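Side-chain contacts in beta-lactamase (Klebsiella pneumoniae, PDB 6HUH), which probably hydrolyses the beta-lactam ring of penicillins and related antibiotics to a substituted beta-amino acid, as a class D serine enzyme of antibiotic resistance: residues 184-187 with 193-196; 230-235 with 251-256. All coordinates share one frame; numbering follows the deposited sequence.

Contact 1: 184-187 with 193-196; sequences LRQP and QIHG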
ATOM      1  N   LEU A 184       7.953  -1.534  -4.946  1.00 27.33           N
ATOM      2  CA  LEU A 184       9.209  -1.162  -4.225  1.00 26.72           C
ATOM      3  C   LEU A 184       9.385   0.350  -3.917  1.00 30.78           C
ATOM      4  O   LEU A 184      10.388   0.724  -3.310  1.00 29.37           O
ATOM      5  CB  LEU A 184      10.466  -1.627  -5.017  1.00 25.86           C
ATOM      6  CG  LEU A 184      10.898  -3.085  -4.982  1.00 27.48           C
ATOM      7  CD1 LEU A 184      12.069  -3.289  -5.888  1.00 26.05           C
ATOM      8  CD2 LEU A 184      11.262  -3.516  -3.582  1.00 29.42           C
ATOM      9  N   ARG A 185       8.450   1.206  -4.392  1.00 29.41           N
ATOM     10  CA  ARG A 185       8.449   2.666  -4.231  1.00 29.90           C
ATOM     11  C   ARG A 185       8.424   3.107  -2.768  1.00 34.74           C
ATOM     12  O   ARG A 185       7.702   2.541  -1.950  1.00 35.28           O
ATOM     13  CB  ARG A 185       7.298   3.285  -5.022  1.00 29.39           C
ATOM     14  CG  ARG A 185       7.340   4.800  -5.123  1.00 35.11           C
ATOM     15  CD  ARG A 185       7.713   5.285  -6.515  1.00 31.33           C
ATOM     16  NE  ARG A 185       7.120   6.594  -6.801  1.00 21.89           N
ATOM     17  CZ  ARG A 185       7.594   7.749  -6.349  1.00 44.82           C
ATOM     18  NH1 ARG A 185       8.681   7.778  -5.579  1.00 37.80           N
ATOM     19  NH2 ARG A 185       6.975   8.885  -6.643  1.00 33.60           N
ATOM     20  N   GLN A 186       9.217   4.139  -2.470  1.00 30.97           N
ATOM     21  CA  GLN A 186       9.456   4.765  -1.167  1.00 30.22           C
ATOM     22  C   GLN A 186       9.092   6.285  -1.210  1.00 35.41           C
ATOM     23  O   GLN A 186       8.898   6.835  -2.313  1.00 33.58           O
ATOM     24  CB  GLN A 186      10.960   4.608  -0.829  1.00 30.09           C
ATOM     25  CG  GLN A 186      11.450   3.178  -0.617  1.00 24.43           C
ATOM     26  CD  GLN A 186      11.015   2.616   0.715  1.00 40.94           C
ATOM     27  OE1 GLN A 186      10.958   3.327   1.725  1.00 32.84           O
ATOM     28  NE2 GLN A 186      10.679   1.324   0.738  1.00 29.81           N
ATOM     29  N   PRO A 187       9.031   7.001  -0.045  1.00 35.10           N
ATOM     30  CA  PRO A 187       8.734   8.443  -0.095  1.00 37.68           C
ATOM     31  C   PRO A 187       9.797   9.201  -0.879  1.00 44.24           C
ATOM     32  O   PRO A 187      10.987   8.855  -0.832  1.00 42.09           O
ATOM     33  CB  PRO A 187       8.722   8.872   1.382  1.00 39.58           C
ATOM     34  CG  PRO A 187       8.538   7.628   2.152  1.00 42.04           C
ATOM     35  CD  PRO A 187       9.219   6.558   1.352  1.00 36.13           C
ATOM     36  N   GLN A 193      12.375  10.143  -7.370  1.00 38.24           N
ATOM     37  CA  GLN A 193      11.532   8.995  -7.105  1.00 36.69           C
ATOM     38  C   GLN A 193      12.416   7.960  -6.457  1.00 39.01           C
ATOM     39  O   GLN A 193      13.412   7.565  -7.048  1.00 38.53           O
ATOM     40  CB  GLN A 193      10.926   8.458  -8.411  1.00 38.48           C
ATOM     41  CG  GLN A 193       9.686   9.213  -8.894  1.00 52.82           C
ATOM     42  CD  GLN A 193       9.000   8.461 -10.006  1.00 79.91           C
ATOM     43  OE1 GLN A 193       8.348   7.428  -9.791  1.00 69.91           O
ATOM     44  NE2 GLN A 193       9.146   8.957 -11.227  1.00 84.23           N
ATOM     45  N   ILE A 194      12.091   7.564  -5.223  1.00 35.02           N
ATOM     46  CA  ILE A 194      12.885   6.597  -4.449  1.00 32.76           C
ATOM     47  C   ILE A 194      12.284   5.164  -4.503  1.00 33.24           C
ATOM     48  O   ILE A 194      11.098   4.969  -4.267  1.00 33.38           O
ATOM     49  CB  ILE A 194      13.101   7.108  -2.989  1.00 36.05           C
ATOM     50  CG1 ILE A 194      13.501   8.630  -2.921  1.00 38.02           C
ATOM     51  CG2 ILE A 194      14.071   6.229  -2.180  1.00 35.69           C
ATOM     52  CD1 ILE A 194      14.800   9.114  -3.586  1.00 44.77           C
ATOM     53  N   HIS A 195      13.102   4.186  -4.829  1.00 26.87           N
ATOM     54  CA  HIS A 195      12.672   2.801  -4.851  1.00 25.97           C
ATOM     55  C   HIS A 195      13.683   2.092  -3.985  1.00 30.17           C
ATOM     56  O   HIS A 195      14.878   2.333  -4.152  1.00 31.27           O
ATOM     57  CB  HIS A 195      12.668   2.253  -6.276  1.00 26.91           C
ATOM     58  CG  HIS A 195      11.912   3.108  -7.254  1.00 31.85           C
ATOM     59  ND1 HIS A 195      10.606   2.813  -7.622  1.00 33.44           N
ATOM     60  CD2 HIS A 195      12.312   4.213  -7.924  1.00 34.88           C
ATOM     61  CE1 HIS A 195      10.262   3.737  -8.504  1.00 34.23           C
ATOM     62  NE2 HIS A 195      11.256   4.597  -8.720  1.00 35.55           N
ATOM     63  N   GLY A 196      13.216   1.312  -3.013  1.00 25.70           N
ATOM     64  CA  GLY A 196      14.110   0.633  -2.075  1.00 25.11           C
ATOM     65  C   GLY A 196      13.557  -0.552  -1.308  1.00 29.48           C
ATOM     66  O   GLY A 196      12.349  -0.789  -1.275  1.00 30.25           O
TER
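R185 and Q193 cross at about a right angle, the guanidinium and amide planes 58° apart. Q193 OE1 sits over one face of the guanidinium, offset toward its rim and 3.3 Å from R185 NE. The angle is too poor for a hydrogen bond. Q193 CG rests 3.5 Å from R185 NH2. The same arginine touches H195, with R185 CD 3.6 Å from H195 CE1. R185 CG lies anti to the backbone N (chi1 -170°), and the bend at chi2 carries the chain along the neighbouring strand. Q186 goes to the other face of the sheet. Its CB packs on I194 CG2 at 3.8 Å, and its NE2 gives a weak bond to the G196 carbonyl.

Two backbone bonds hold the strands: G196 N to L184 O at 2.9 Å, and Q186 N to I194 O at 2.7 Å. R185 and H195 form an antiparallel non-hydrogen-bonded pair. This is a beta hairpin at one margin of the sheet. The two short segments run at 122° to each other, so they diverge from a straight antiparallel pairing.

Further out, D188 forms a salt bridge with R185 NH1 and so helps fix the guanidinium. The buried H195 has its ND1 hydrogen-bonded to A181 O, in helix 174-184, and its ring stacks with W222. On the inner side, strand 192-201 pairs with strand 215-225 through Q193 with S224 and H195 with W222. Helix 245-264 lies over the Q186 and I194 face, and its R250 touches P187.

Contact 2: 230-235 with 251-256; sequences LIFVHT and EEVFAA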
ATOM      1  N   LEU A 230      20.497   6.949  -9.651  1.00 37.64           N
ATOM      2  CA  LEU A 230      21.544   6.744  -8.648  1.00 35.45           C
ATOM      3  C   LEU A 230      21.229   5.538  -7.777  1.00 35.68           C
ATOM      4  O   LEU A 230      20.211   5.534  -7.087  1.00 35.37           O
ATOM      5  CB  LEU A 230      21.677   8.013  -7.786  1.00 36.43           C
ATOM      6  CG  LEU A 230      22.694   8.024  -6.643  1.00 40.43           C
ATOM      7  CD1 LEU A 230      23.660   9.140  -6.818  1.00 42.59           C
ATOM      8  CD2 LEU A 230      22.008   8.207  -5.292  1.00 40.34           C
ATOM      9  N   ILE A 231      22.108   4.516  -7.809  1.00 28.21           N
ATOM     10  CA  ILE A 231      21.994   3.306  -6.983  1.00 24.92           C
ATOM     11  C   ILE A 231      22.572   3.651  -5.579  1.00 30.25           C
ATOM     12  O   ILE A 231      23.374   4.578  -5.453  1.00 30.18           O
ATOM     13  CB  ILE A 231      22.761   2.107  -7.613  1.00 25.81           C
ATOM     14  CG1 ILE A 231      22.441   1.877  -9.119  1.00 24.56           C
ATOM     15  CG2 ILE A 231      22.581   0.837  -6.804  1.00 25.89           C
ATOM     16  CD1 ILE A 231      21.095   1.569  -9.517  1.00 23.36           C
ATOM     17  N   PHE A 232      22.160   2.904  -4.539  1.00 26.24           N
ATOM     18  CA  PHE A 232      22.637   3.047  -3.159  1.00 24.99           C
ATOM     19  C   PHE A 232      22.453   1.720  -2.426  1.00 25.92           C
ATOM     20  O   PHE A 232      21.451   1.035  -2.618  1.00 22.35           O
ATOM     21  CB  PHE A 232      21.969   4.220  -2.412  1.00 26.90           C
ATOM     22  CG  PHE A 232      20.470   4.134  -2.320  1.00 28.09           C
ATOM     23  CD1 PHE A 232      19.859   3.298  -1.388  1.00 31.54           C
ATOM     24  CD2 PHE A 232      19.663   4.906  -3.143  1.00 30.74           C
ATOM     25  CE1 PHE A 232      18.464   3.155  -1.357  1.00 32.93           C
ATOM     26  CE2 PHE A 232      18.263   4.812  -3.065  1.00 34.15           C
ATOM     27  CZ  PHE A 232      17.673   3.920  -2.186  1.00 31.94           C
ATOM     28  N   VAL A 233      23.452   1.339  -1.631  1.00 23.55           N
ATOM     29  CA  VAL A 233      23.462   0.099  -0.867  1.00 23.44           C
ATOM     30  C   VAL A 233      23.998   0.452   0.511  1.00 29.99           C
ATOM     31  O   VAL A 233      25.027   1.128   0.617  1.00 30.56           O
ATOM     32  CB  VAL A 233      24.316  -1.019  -1.544  1.00 27.79           C
ATOM     33  CG1 VAL A 233      24.273  -2.313  -0.743  1.00 27.42           C
ATOM     34  CG2 VAL A 233      23.889  -1.284  -2.985  1.00 27.74           C
ATOM     35  N   HIS A 234      23.303   0.019   1.573  1.00 27.53           N
ATOM     36  CA  HIS A 234      23.763   0.281   2.942  1.00 27.76           C
ATOM     37  C   HIS A 234      23.526  -0.896   3.877  1.00 31.02           C
ATOM     38  O   HIS A 234      22.450  -1.482   3.855  1.00 29.63           O
ATOM     39  CB  HIS A 234      23.166   1.582   3.493  1.00 28.87           C
ATOM     40  CG  HIS A 234      23.632   1.973   4.867  1.00 32.72           C
ATOM     41  ND1 HIS A 234      24.967   2.106   5.170  1.00 34.69           N
ATOM     42  CD2 HIS A 234      22.907   2.312   5.960  1.00 34.42           C
ATOM     43  CE1 HIS A 234      25.019   2.490   6.434  1.00 34.53           C
ATOM     44  NE2 HIS A 234      23.802   2.628   6.948  1.00 34.91           N
ATOM     45  N   THR A 235      24.540  -1.247   4.689  1.00 28.60           N
ATOM     46  CA  THR A 235      24.428  -2.325   5.678  1.00 28.28           C
ATOM     47  C   THR A 235      24.639  -1.817   7.085  1.00 34.48           C
ATOM     48  O   THR A 235      25.437  -0.903   7.300  1.00 35.37           O
ATOM     49  CB  THR A 235      25.336  -3.512   5.396  1.00 26.52           C
ATOM     50  OG1 THR A 235      26.674  -3.058   5.379  1.00 29.94           O
ATOM     51  CG2 THR A 235      24.990  -4.232   4.106  1.00 25.84           C
ATOM     52  N   GLU A 251      16.795   4.743   7.455  1.00 34.41           N
ATOM     53  CA  GLU A 251      16.892   6.040   8.108  1.00 36.46           C
ATOM     54  C   GLU A 251      18.162   6.778   7.634  1.00 42.87           C
ATOM     55  O   GLU A 251      18.068   7.919   7.178  1.00 42.73           O
ATOM     56  CB  GLU A 251      16.914   5.795   9.618  1.00 38.43           C
ATOM     57  CG  GLU A 251      16.823   7.009  10.512  1.00 53.71           C
ATOM     58  CD  GLU A 251      16.824   6.598  11.973  1.00 76.93           C
ATOM     59  OE1 GLU A 251      15.717   6.499  12.553  1.00 88.33           O
ATOM     60  OE2 GLU A 251      17.915   6.288  12.510  1.00 50.12           O
ATOM     61  N   GLU A 252      19.330   6.095   7.704  1.00 41.66           N
ATOM     62  CA  GLU A 252      20.660   6.612   7.346  1.00 42.82           C
ATOM     63  C   GLU A 252      20.809   6.924   5.855  1.00 46.71           C
ATOM     64  O   GLU A 252      21.575   7.823   5.489  1.00 47.16           O
ATOM     65  CB  GLU A 252      21.779   5.669   7.839  1.00 43.67           C
ATOM     66  CG  GLU A 252      22.101   5.823   9.317  1.00 55.63           C
ATOM     67  CD  GLU A 252      22.780   4.629   9.971  1.00 84.31           C
ATOM     68  OE1 GLU A 252      22.368   4.253  11.095  1.00 74.12           O
ATOM     69  OE2 GLU A 252      23.732   4.074   9.373  1.00 83.89           O
ATOM     70  N   VAL A 253      20.076   6.197   5.007  1.00 41.99           N
ATOM     71  CA  VAL A 253      20.093   6.418   3.564  1.00 41.84           C
ATOM     72  C   VAL A 253      19.336   7.710   3.253  1.00 47.18           C
ATOM     73  O   VAL A 253      19.854   8.566   2.539  1.00 46.84           O
ATOM     74  CB  VAL A 253      19.545   5.192   2.806  1.00 44.97           C
ATOM     75  CG1 VAL A 253      19.147   5.542   1.383  1.00 45.13           C
ATOM     76  CG2 VAL A 253      20.563   4.061   2.805  1.00 44.03           C
ATOM     77  N   PHE A 254      18.138   7.868   3.850  1.00 45.35           N
ATOM     78  CA  PHE A 254      17.289   9.049   3.686  1.00 45.85           C
ATOM     79  C   PHE A 254      17.919  10.313   4.254  1.00 51.71           C
ATOM     80  O   PHE A 254      17.605  11.410   3.788  1.00 54.39           O
ATOM     81  CB  PHE A 254      15.887   8.816   4.255  1.00 46.68           C
ATOM     82  CG  PHE A 254      14.931   8.264   3.229  1.00 46.41           C
ATOM     83  CD1 PHE A 254      14.348   9.098   2.278  1.00 49.58           C
ATOM     84  CD2 PHE A 254      14.572   6.924   3.243  1.00 45.68           C
ATOM     85  CE1 PHE A 254      13.457   8.590   1.334  1.00 49.01           C
ATOM     86  CE2 PHE A 254      13.664   6.422   2.316  1.00 47.12           C
ATOM     87  CZ  PHE A 254      13.116   7.258   1.368  1.00 46.19           C
ATOM     88  N   ALA A 255      18.831  10.159   5.228  1.00 45.94           N
ATOM     89  CA  ALA A 255      19.559  11.273   5.817  1.00 46.01           C
ATOM     90  C   ALA A 255      20.595  11.766   4.794  1.00 50.43           C
ATOM     91  O   ALA A 255      20.485  12.898   4.311  1.00 50.66           O
ATOM     92  CB  ALA A 255      20.246  10.825   7.108  1.00 46.11           C
ATOM     93  N   ALA A 256      21.531  10.854   4.401  1.00 46.60           N
ATOM     94  CA  ALA A 256      22.681  11.048   3.507  1.00 46.01           C
ATOM     95  C   ALA A 256      22.410  11.061   1.984  1.00 47.59           C
ATOM     96  O   ALA A 256      23.357  11.274   1.215  1.00 46.84           O
ATOM     97  CB  ALA A 256      23.723   9.999   3.816  1.00 45.82           C
TER
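F232 CG stands between its backbone N and carbonyl carbon, and the ring meets V253 on the C-terminal helix. H234 CG is anti to its backbone N (chi1 -177°), which extends the imidazole toward E252 on the same helix. The motif is a helix packed on an antiparallel sheet, as expected of the penicillin-binding, serine beta-lactamase fold. The short segments of strand 228-238 and helix 245-264 have their axes 9.3 Å apart at the closest.

The F232 and V253 pair is a CH-pi contact. V253 CG1 is 3.9 Å from the centroid of the F232 ring and shifted toward the rim, near CD1 and CE1. The other methyl serves the next strand residue that points toward the helix: V253 CG2 touches H234 CB at 3.7 Å. The two methyls of V253 thus touch F232 and H234, alternate residues of the strand.

F219 of strand 215-225 touches V253 too, and its ring meets that of F232. L257 packs on F232 one helical turn further along.

H234 is buried, and both of its ring nitrogens have partners. ND1 is bonded to C26 O on strand 26-30, which helps fix the turn of the ring. H234 NE2 donates to E252 OE2 at 2.8 Å, with an N-H...O angle of 153°. A carbonyl oxygen accepts from ND1 and a carboxylate from NE2, which would probably favour a doubly protonated, positively charged ring. The ring and carboxylate planes are 64° apart: E252 OE2 lies near the imidazole plane, while H234 NE2 approaches from above the carboxylate plane.

Contacts 1 and 2 have centres about 12 Å apart and belong to the same antiparallel sheet. Strand 215-225 lies between strand 192-201 of contact 1 and strand 228-238 of contact 2. Helix 245-264 joins them more directly. F254 takes no part in contact 2, yet its ring reaches contact 1, with F254 CZ 3.8 Å from I194 CG2 and F254 CE1 3.3 Å from P187 O. The F232 ring also reaches past strand 215-225, its CZ 3.8 Å from H195 O. Contact 1 is the nearer to catalysis: the L184 side chain is about 9 Å from that of S51, the predicted acyl-ester serine. Contact 2 lies away from the active site.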